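Local coordinates for protein diacylglycerol O-acyltransferase (Marinobacter hydrocarbonoclasticus, PDB 6CHJ) that probably catalyses acyl transfer from acyl-CoA to diacylglycerol and to fatty alcohols, yielding triacylglycerols and wax esters, at residues 247-250 against 251-254; 445-448 against 449-452; 263-266 against 267-271. All coordinates share one frame; numbering follows the deposited sequence.

Contact 1: residues 247-250 against 251-254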
ATOM      1  N   CYS B 247      20.386   6.271 -24.950  1.00 61.25           N
ATOM      2  CA  CYS B 247      21.607   5.599 -25.381  1.00 64.47           C
ATOM      3  C   CYS B 247      22.835   6.422 -25.024  1.00 62.83           C
ATOM      4  O   CYS B 247      22.890   7.626 -25.287  1.00 62.32           O
ATOM      5  CB  CYS B 247      21.603   5.329 -26.883  1.00 69.20           C
ATOM      6  SG  CYS B 247      23.235   4.706 -27.400  1.00 81.28           S
ATOM      7  N   LEU B 248      23.839   5.752 -24.461  1.00 66.10           N
ATOM      8  CA  LEU B 248      25.047   6.428 -23.992  1.00 66.74           C
ATOM      9  C   LEU B 248      25.799   7.125 -25.133  1.00 69.89           C
ATOM     10  O   LEU B 248      26.117   8.318 -25.033  1.00 68.65           O
ATOM     11  CB  LEU B 248      25.951   5.415 -23.291  1.00 67.12           C
ATOM     12  CG  LEU B 248      26.937   5.879 -22.233  1.00 68.49           C
ATOM     13  CD1 LEU B 248      26.405   7.098 -21.490  1.00 71.25           C
ATOM     14  CD2 LEU B 248      27.234   4.725 -21.278  1.00 66.55           C
ATOM     15  N   LYS B 249      26.107   6.406 -26.224  1.00 68.39           N
ATOM     16  CA  LYS B 249      26.942   7.028 -27.258  1.00 72.23           C
ATOM     17  C   LYS B 249      26.226   8.183 -27.931  1.00 70.17           C
ATOM     18  O   LYS B 249      26.874   9.139 -28.379  1.00 67.49           O
ATOM     19  CB  LYS B 249      27.420   6.004 -28.304  1.00 66.92           C
ATOM     20  CG  LYS B 249      28.024   6.666 -29.586  1.00 81.41           C
ATOM     21  CD  LYS B 249      29.239   7.616 -29.292  1.00 75.13           C
ATOM     22  CE  LYS B 249      29.448   8.661 -30.418  1.00 74.05           C
ATOM     23  NZ  LYS B 249      30.408   9.761 -30.069  1.00 82.84           N
ATOM     24  N   ARG B 250      24.897   8.143 -27.975  1.00 67.74           N
ATOM     25  CA  ARG B 250      24.171   9.350 -28.350  1.00 65.32           C
ATOM     26  C   ARG B 250      24.570  10.516 -27.453  1.00 64.68           C
ATOM     27  O   ARG B 250      24.805  11.631 -27.930  1.00 70.85           O
ATOM     28  CB  ARG B 250      22.664   9.099 -28.279  1.00 67.27           C
ATOM     29  CG  ARG B 250      21.834  10.330 -28.482  1.00 58.06           C
ATOM     30  CD  ARG B 250      20.330  10.015 -28.616  1.00 54.52           C
ATOM     31  NE  ARG B 250      19.607  11.262 -28.872  1.00 56.35           N
ATOM     32  CZ  ARG B 250      18.361  11.522 -28.498  1.00 56.48           C
ATOM     33  NH1 ARG B 250      17.656  10.615 -27.831  1.00 52.91           N
ATOM     34  NH2 ARG B 250      17.822  12.702 -28.802  1.00 55.11           N
ATOM     35  N   ILE B 251      24.711  10.260 -26.153  1.00 66.06           N
ATOM     36  CA  ILE B 251      25.053  11.316 -25.204  1.00 63.99           C
ATOM     37  C   ILE B 251      26.538  11.651 -25.277  1.00 61.25           C
ATOM     38  O   ILE B 251      26.936  12.809 -25.108  1.00 61.67           O
ATOM     39  CB  ILE B 251      24.624  10.885 -23.782  1.00 60.25           C
ATOM     40  CG1 ILE B 251      23.117  11.038 -23.598  1.00 60.80           C
ATOM     41  CG2 ILE B 251      25.370  11.639 -22.697  1.00 54.04           C
ATOM     42  CD1 ILE B 251      22.632  10.496 -22.243  1.00 59.70           C
ATOM     43  N   ARG B 252      27.385  10.652 -25.517  1.00 63.93           N
ATOM     44  CA  ARG B 252      28.807  10.933 -25.699  1.00 68.46           C
ATOM     45  C   ARG B 252      29.047  11.820 -26.921  1.00 68.83           C
ATOM     46  O   ARG B 252      29.887  12.726 -26.880  1.00 66.89           O
ATOM     47  CB  ARG B 252      29.593   9.629 -25.810  1.00 66.05           C
ATOM     48  CG  ARG B 252      30.375   9.298 -24.556  1.00 69.11           C
ATOM     49  CD  ARG B 252      31.193   8.040 -24.757  1.00 77.94           C
ATOM     50  NE  ARG B 252      30.638   6.870 -24.074  1.00 74.43           N
ATOM     51  CZ  ARG B 252      29.973   5.895 -24.687  1.00 74.74           C
ATOM     52  NH1 ARG B 252      29.759   5.954 -25.995  1.00 79.11           N
ATOM     53  NH2 ARG B 252      29.517   4.861 -23.995  1.00 78.99           N
ATOM     54  N   ALA B 253      28.306  11.590 -28.012  1.00 66.13           N
ATOM     55  CA  ALA B 253      28.409  12.470 -29.172  1.00 67.35           C
ATOM     56  C   ALA B 253      28.190  13.926 -28.779  1.00 66.29           C
ATOM     57  O   ALA B 253      28.887  14.823 -29.269  1.00 67.93           O
ATOM     58  CB  ALA B 253      27.404  12.050 -30.243  1.00 62.98           C
ATOM     59  N   VAL B 254      27.248  14.181 -27.870  1.00 59.57           N
ATOM     60  CA  VAL B 254      27.017  15.552 -27.446  1.00 59.71           C
ATOM     61  C   VAL B 254      28.170  16.029 -26.568  1.00 64.77           C
ATOM     62  O   VAL B 254      28.532  17.215 -26.591  1.00 64.40           O
ATOM     63  CB  VAL B 254      25.643  15.651 -26.756  1.00 59.29           C
ATOM     64  CG1 VAL B 254      25.405  17.051 -26.128  1.00 52.58           C
ATOM     65  CG2 VAL B 254      24.550  15.300 -27.763  1.00 53.45           C
TER

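Contact 2: residues 445-448 against 449-452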
ATOM      1  N   GLY B 445      15.354  18.003 -24.308  1.00 59.55           N
ATOM      2  CA  GLY B 445      16.563  18.690 -23.871  1.00 50.72           C
ATOM      3  C   GLY B 445      17.814  18.151 -24.544  1.00 56.04           C
ATOM      4  O   GLY B 445      18.712  18.914 -24.915  1.00 54.36           O
ATOM      5  N   LEU B 446      17.876  16.831 -24.746  1.00 54.32           N
ATOM      6  CA  LEU B 446      19.030  16.254 -25.424  1.00 57.74           C
ATOM      7  C   LEU B 446      18.992  16.543 -26.933  1.00 63.40           C
ATOM      8  O   LEU B 446      20.029  16.816 -27.550  1.00 58.70           O
ATOM      9  CB  LEU B 446      19.078  14.758 -25.140  1.00 49.02           C
ATOM     10  CG  LEU B 446      20.221  13.936 -25.732  1.00 56.95           C
ATOM     11  CD1 LEU B 446      21.537  14.392 -25.142  1.00 57.26           C
ATOM     12  CD2 LEU B 446      19.996  12.461 -25.456  1.00 53.38           C
ATOM     13  N   ALA B 447      17.804  16.498 -27.542  1.00 61.06           N
ATOM     14  CA  ALA B 447      17.706  16.763 -28.970  1.00 63.52           C
ATOM     15  C   ALA B 447      18.014  18.225 -29.293  1.00 61.10           C
ATOM     16  O   ALA B 447      18.547  18.518 -30.368  1.00 61.47           O
ATOM     17  CB  ALA B 447      16.318  16.359 -29.475  1.00 52.98           C
ATOM     18  N   GLU B 448      17.685  19.150 -28.388  1.00 60.55           N
ATOM     19  CA  GLU B 448      17.984  20.563 -28.616  1.00 56.78           C
ATOM     20  C   GLU B 448      19.488  20.789 -28.679  1.00 63.90           C
ATOM     21  O   GLU B 448      19.983  21.524 -29.544  1.00 64.71           O
ATOM     22  CB  GLU B 448      17.374  21.421 -27.509  1.00 55.49           C
ATOM     23  CG  GLU B 448      15.937  21.848 -27.740  1.00 60.79           C
ATOM     24  CD  GLU B 448      15.563  23.048 -26.895  1.00 63.44           C
ATOM     25  OE1 GLU B 448      16.487  23.645 -26.304  1.00 69.05           O
ATOM     26  OE2 GLU B 448      14.363  23.406 -26.830  1.00 67.21           O
ATOM     27  N   LEU B 449      20.231  20.182 -27.748  1.00 61.45           N
ATOM     28  CA  LEU B 449      21.687  20.182 -27.841  1.00 60.06           C
ATOM     29  C   LEU B 449      22.151  19.533 -29.140  1.00 62.45           C
ATOM     30  O   LEU B 449      23.113  19.993 -29.764  1.00 61.98           O
ATOM     31  CB  LEU B 449      22.299  19.461 -26.638  1.00 54.83           C
ATOM     32  CG  LEU B 449      22.206  20.139 -25.273  1.00 56.81           C
ATOM     33  CD1 LEU B 449      22.774  19.223 -24.157  1.00 44.89           C
ATOM     34  CD2 LEU B 449      22.934  21.460 -25.327  1.00 56.28           C
ATOM     35  N   GLU B 450      21.484  18.460 -29.570  1.00 61.64           N
ATOM     36  CA  GLU B 450      21.937  17.795 -30.788  1.00 64.65           C
ATOM     37  C   GLU B 450      21.713  18.668 -32.024  1.00 64.65           C
ATOM     38  O   GLU B 450      22.594  18.766 -32.882  1.00 67.76           O
ATOM     39  CB  GLU B 450      21.240  16.462 -30.948  1.00 62.70           C
ATOM     40  CG  GLU B 450      21.855  15.315 -30.184  1.00 60.29           C
ATOM     41  CD  GLU B 450      20.896  14.155 -30.206  1.00 61.57           C
ATOM     42  OE1 GLU B 450      19.678  14.446 -30.212  1.00 56.13           O
ATOM     43  OE2 GLU B 450      21.338  12.986 -30.263  1.00 62.05           O
ATOM     44  N   LEU B 451      20.536  19.297 -32.139  1.00 61.64           N
ATOM     45  CA  LEU B 451      20.293  20.228 -33.238  1.00 64.40           C
ATOM     46  C   LEU B 451      21.309  21.359 -33.224  1.00 70.60           C
ATOM     47  O   LEU B 451      21.992  21.605 -34.224  1.00 75.37           O
ATOM     48  CB  LEU B 451      18.881  20.808 -33.156  1.00 66.02           C
ATOM     49  CG  LEU B 451      17.651  19.917 -33.310  1.00 66.82           C
ATOM     50  CD1 LEU B 451      16.454  20.548 -32.601  1.00 61.98           C
ATOM     51  CD2 LEU B 451      17.345  19.670 -34.779  1.00 61.45           C
ATOM     52  N   ASN B 452      21.438  22.040 -32.079  1.00 70.93           N
ATOM     53  CA  ASN B 452      22.311  23.204 -31.951  1.00 68.74           C
ATOM     54  C   ASN B 452      23.719  22.940 -32.457  1.00 70.94           C
ATOM     55  O   ASN B 452      24.411  23.876 -32.885  1.00 70.31           O
ATOM     56  CB  ASN B 452      22.380  23.649 -30.489  1.00 69.90           C
ATOM     57  CG  ASN B 452      21.235  24.569 -30.106  1.00 80.04           C
ATOM     58  OD1 ASN B 452      20.267  24.713 -30.857  1.00 76.91           O
ATOM     59  ND2 ASN B 452      21.337  25.197 -28.925  1.00 81.41           N
TER

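Contact 3: residues 263-266 against 267-271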
ATOM      1  N   ASN B 263      28.395  13.212 -17.253  1.00 58.14           N
ATOM      2  CA  ASN B 263      27.659  13.738 -16.105  1.00 58.13           C
ATOM      3  C   ASN B 263      27.092  15.126 -16.382  1.00 59.53           C
ATOM      4  O   ASN B 263      25.997  15.457 -15.911  1.00 53.38           O
ATOM      5  CB  ASN B 263      28.553  13.770 -14.866  1.00 56.78           C
ATOM      6  CG  ASN B 263      28.324  12.582 -13.955  1.00 70.08           C
ATOM      7  OD1 ASN B 263      27.926  12.738 -12.796  1.00 78.64           O
ATOM      8  ND2 ASN B 263      28.571  11.378 -14.475  1.00 67.81           N
ATOM      9  N   ASP B 264      27.828  15.960 -17.128  1.00 58.37           N
ATOM     10  CA  ASP B 264      27.336  17.300 -17.438  1.00 54.85           C
ATOM     11  C   ASP B 264      26.085  17.229 -18.305  1.00 54.81           C
ATOM     12  O   ASP B 264      25.081  17.890 -18.019  1.00 55.24           O
ATOM     13  CB  ASP B 264      28.416  18.126 -18.149  1.00 64.71           C
ATOM     14  CG  ASP B 264      29.652  18.348 -17.296  1.00 66.02           C
ATOM     15  OD1 ASP B 264      29.515  18.789 -16.132  1.00 66.72           O
ATOM     16  OD2 ASP B 264      30.765  18.073 -17.794  1.00 69.89           O
ATOM     17  N   VAL B 265      26.129  16.439 -19.381  1.00 49.74           N
ATOM     18  CA  VAL B 265      24.992  16.391 -20.298  1.00 55.25           C
ATOM     19  C   VAL B 265      23.742  15.881 -19.581  1.00 54.23           C
ATOM     20  O   VAL B 265      22.644  16.436 -19.735  1.00 50.47           O
ATOM     21  CB  VAL B 265      25.326  15.526 -21.527  1.00 57.13           C
ATOM     22  CG1 VAL B 265      24.075  15.334 -22.390  1.00 52.51           C
ATOM     23  CG2 VAL B 265      26.469  16.142 -22.331  1.00 53.13           C
ATOM     24  N   VAL B 266      23.888  14.825 -18.783  1.00 51.20           N
ATOM     25  CA  VAL B 266      22.737  14.245 -18.111  1.00 51.70           C
ATOM     26  C   VAL B 266      22.159  15.220 -17.084  1.00 54.23           C
ATOM     27  O   VAL B 266      20.934  15.283 -16.886  1.00 51.39           O
ATOM     28  CB  VAL B 266      23.149  12.904 -17.486  1.00 53.51           C
ATOM     29  CG1 VAL B 266      22.022  12.351 -16.721  1.00 61.01           C
ATOM     30  CG2 VAL B 266      23.582  11.906 -18.575  1.00 53.02           C
ATOM     31  N   THR B 267      23.015  16.016 -16.440  1.00 51.80           N
ATOM     32  CA  THR B 267      22.520  17.060 -15.546  1.00 50.83           C
ATOM     33  C   THR B 267      21.811  18.153 -16.334  1.00 49.73           C
ATOM     34  O   THR B 267      20.790  18.693 -15.889  1.00 48.45           O
ATOM     35  CB  THR B 267      23.677  17.636 -14.727  1.00 54.05           C
ATOM     36  OG1 THR B 267      24.268  16.587 -13.941  1.00 55.94           O
ATOM     37  CG2 THR B 267      23.182  18.748 -13.793  1.00 50.80           C
ATOM     38  N   ALA B 268      22.346  18.484 -17.513  1.00 48.71           N
ATOM     39  CA  ALA B 268      21.694  19.428 -18.414  1.00 49.93           C
ATOM     40  C   ALA B 268      20.348  18.900 -18.896  1.00 44.48           C
ATOM     41  O   ALA B 268      19.382  19.663 -19.019  1.00 45.90           O
ATOM     42  CB  ALA B 268      22.611  19.717 -19.610  1.00 53.26           C
ATOM     43  N   MET B 269      20.272  17.606 -19.211  1.00 43.24           N
ATOM     44  CA  MET B 269      18.975  17.029 -19.558  1.00 52.48           C
ATOM     45  C   MET B 269      17.966  17.246 -18.438  1.00 49.34           C
ATOM     46  O   MET B 269      16.821  17.633 -18.705  1.00 47.68           O
ATOM     47  CB  MET B 269      19.109  15.546 -19.878  1.00 49.75           C
ATOM     48  CG  MET B 269      19.645  15.271 -21.285  1.00 51.37           C
ATOM     49  SD  MET B 269      20.168  13.555 -21.390  1.00 54.81           S
ATOM     50  CE  MET B 269      18.584  12.704 -21.259  1.00 54.88           C
ATOM     51  N   CYS B 270      18.391  17.056 -17.175  1.00 40.07           N
ATOM     52  CA  CYS B 270      17.500  17.334 -16.045  1.00 50.02           C
ATOM     53  C   CYS B 270      17.144  18.818 -15.964  1.00 49.09           C
ATOM     54  O   CYS B 270      15.967  19.170 -15.809  1.00 53.49           O
ATOM     55  CB  CYS B 270      18.121  16.855 -14.728  1.00 45.85           C
ATOM     56  SG  CYS B 270      18.471  15.043 -14.651  1.00 54.25           S
ATOM     57  N   ALA B 271      18.145  19.707 -16.063  1.00 46.92           N
ATOM     58  CA  ALA B 271      17.866  21.150 -16.086  1.00 51.33           C
ATOM     59  C   ALA B 271      16.857  21.524 -17.175  1.00 49.45           C
ATOM     60  O   ALA B 271      15.897  22.262 -16.918  1.00 53.58           O
ATOM     61  CB  ALA B 271      19.160  21.936 -16.287  1.00 47.15           C
TER

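Contact 1: residues 247-250 against 251-254
Arg252 folds its guanidinium back onto Leu248 and Lys249, four and three places before it. The chain bends at its third torsion (chi3 -105°), which turns the flat group round so that NH2 sits 3.3 Å from CG of Leu248 and NH1 lies 3.3 Å from CB of Lys249. Over one guanidinium face, toward its rim, lies the C atom of Leu248, 4.1 Å above the plane. Lys249 passes the arginine at about a right angle; the two charged ends stay apart, NZ being 5.6 Å from NH1 of Arg252, and the ammonium makes a salt bridge with Glu256 instead. With alanine at position 252, CG of Leu248 and CB of Lys249 would probably lose the flat group lying against them.

The backbone beneath is bonded from Arg252 N to Leu248 O at 2.7 Å and from Ala253 N to Lys249 O at 2.9 Å, whereas Ile251 N makes only weak bonds to Cys247 O and Leu248 O. Tight packing is on the other flank: buried Ile251 reaches Val262, Val265 and Met269, while Val254 meets Leu449. Exposed Lys249 and Cys247 mark the looser, solvent side. Between the two, Arg250 extends toward Glu443 and Glu450, with which it forms salt bridges. With Cys247 as N-cap, these residues form the amphipathic N-terminal two turns of helix 248-258, entered directly from strand 239-247.

Contact 2: residues 445-448 against 449-452
Residues Gly445 to Asn452 make two turns of regular helix, with Glu450 N on Leu446 O (3.0 Å), Leu451 N on Ala447 O (2.8 Å) and Asn452 N on Glu448 O (3.0 Å), while the bond from Leu449 N to Gly445 O is weak.

The side chains that follow lie back along the preceding turn. Glu450 has CG beside its own backbone N and anti to the carbonyl carbon (chi1 -83°), and the chain is extended from there, which carries the carboxylate over the previous turn. There Glu450 OE1 comes within 3.3 Å of Ala447 CA, and Ala447 CB lies slightly farther off. The other oxygen, OE2, pairs with Arg250 of the adjacent helix 248-258. That salt bridge, with Ala447 against OE1, is likely to limit the swing of the group, and its charge is probably partly offset by the arginine, which Glu443 shares.

Leu449 takes a similar first torsion, placing CG 3.7 Å from Gly445 O, where the glycine contributes backbone alone; its side chain touches Ala322 and Leu326 of helix 322-338. Leu451 CG likewise rests 3.4 Å from Ala447 O, but on the exposed flank. Asn452 CB lies 3.3 Å from Glu448 O. Leu446, also buried, faces Val265 and Met269.

Such a division, Leu446 and Leu449 buried, Ala447, Glu448, Leu451 and Asn452 toward the outside and Glu450 at the border, is that of an amphipathic surface helix, here the C-terminal helix 437-453 packed against helices 248-258, 262-280 and 322-338.

Contact 3: residues 263-266 against 267-271
The early turns of helix 262-280 carry a serine/threonine-to-carbonyl bond, a common feature inside helices, made here by Thr267 to the residue four places earlier. Its hydroxyl OG1 donates to Asn263 O at 2.9 Å. The torsion explains the reach: OG1 is anti to the carbonyl carbon and beside the backbone N (chi1 -60°), directed back along the helix. Thr267 N gives a second bond to the same oxygen, Asn263 O, at 3.1 Å. The two donors come from opposite faces of the carbonyl plane, OG1 tilted 25° from it and N tilted 31°, so one acceptor is held from two sides.

Further along, Ala268 N bonds Asp264 O at 2.8 Å, Met269 N bonds Val265 O at 2.7 Å and Cys270 N bonds Val266 O at 3.1 Å. Apolar contact between the segments is slight: Val265 CG1 and Met269 SD are 4.4 Å apart, because the methionine starts back toward the earlier turn and its end then leads off elsewhere. Most of the side chains are buried by other parts of the fold. Val265 meets Ile251 and Val254 of helix 248-258, while Val266, Met269 and Cys270 lie on Phe423 of strand 420-428. Asp264 OD2 bonds the hydroxyl of Thr261 just before the helix, and Asp264 also touches His330 and Met333 of helix 322-338.

A buried hydroxyl is thereby satisfied within its own helix. Thr267 can thus sit beside Met333 and Leu315 without relying on them for a polar partner, and the rotation of its side chain is likely to be fixed.

Overall arrangement
Three neighbouring helices carry the contacts: contact 1 opens helix 248-258, contact 3 lies early in helix 262-280, which follows next in the chain, and contact 2 comes last, near the end of helix 437-453. Their centres stand 11 to 12 Å apart, all on the same side of the chain's centre, and each pair touches. Leu446, Ile251, Val265 and Met269 form the shared apolar junction, with the Arg250–Glu450 pair tying contacts 1 and 2 beside it. Since contact 1 belongs to the catalytic domain family and contact 2 to the WS/DGAT C-terminal one, this helix cluster packs distant parts of the chain together next to the sheet of strands 239-247 and 420-428.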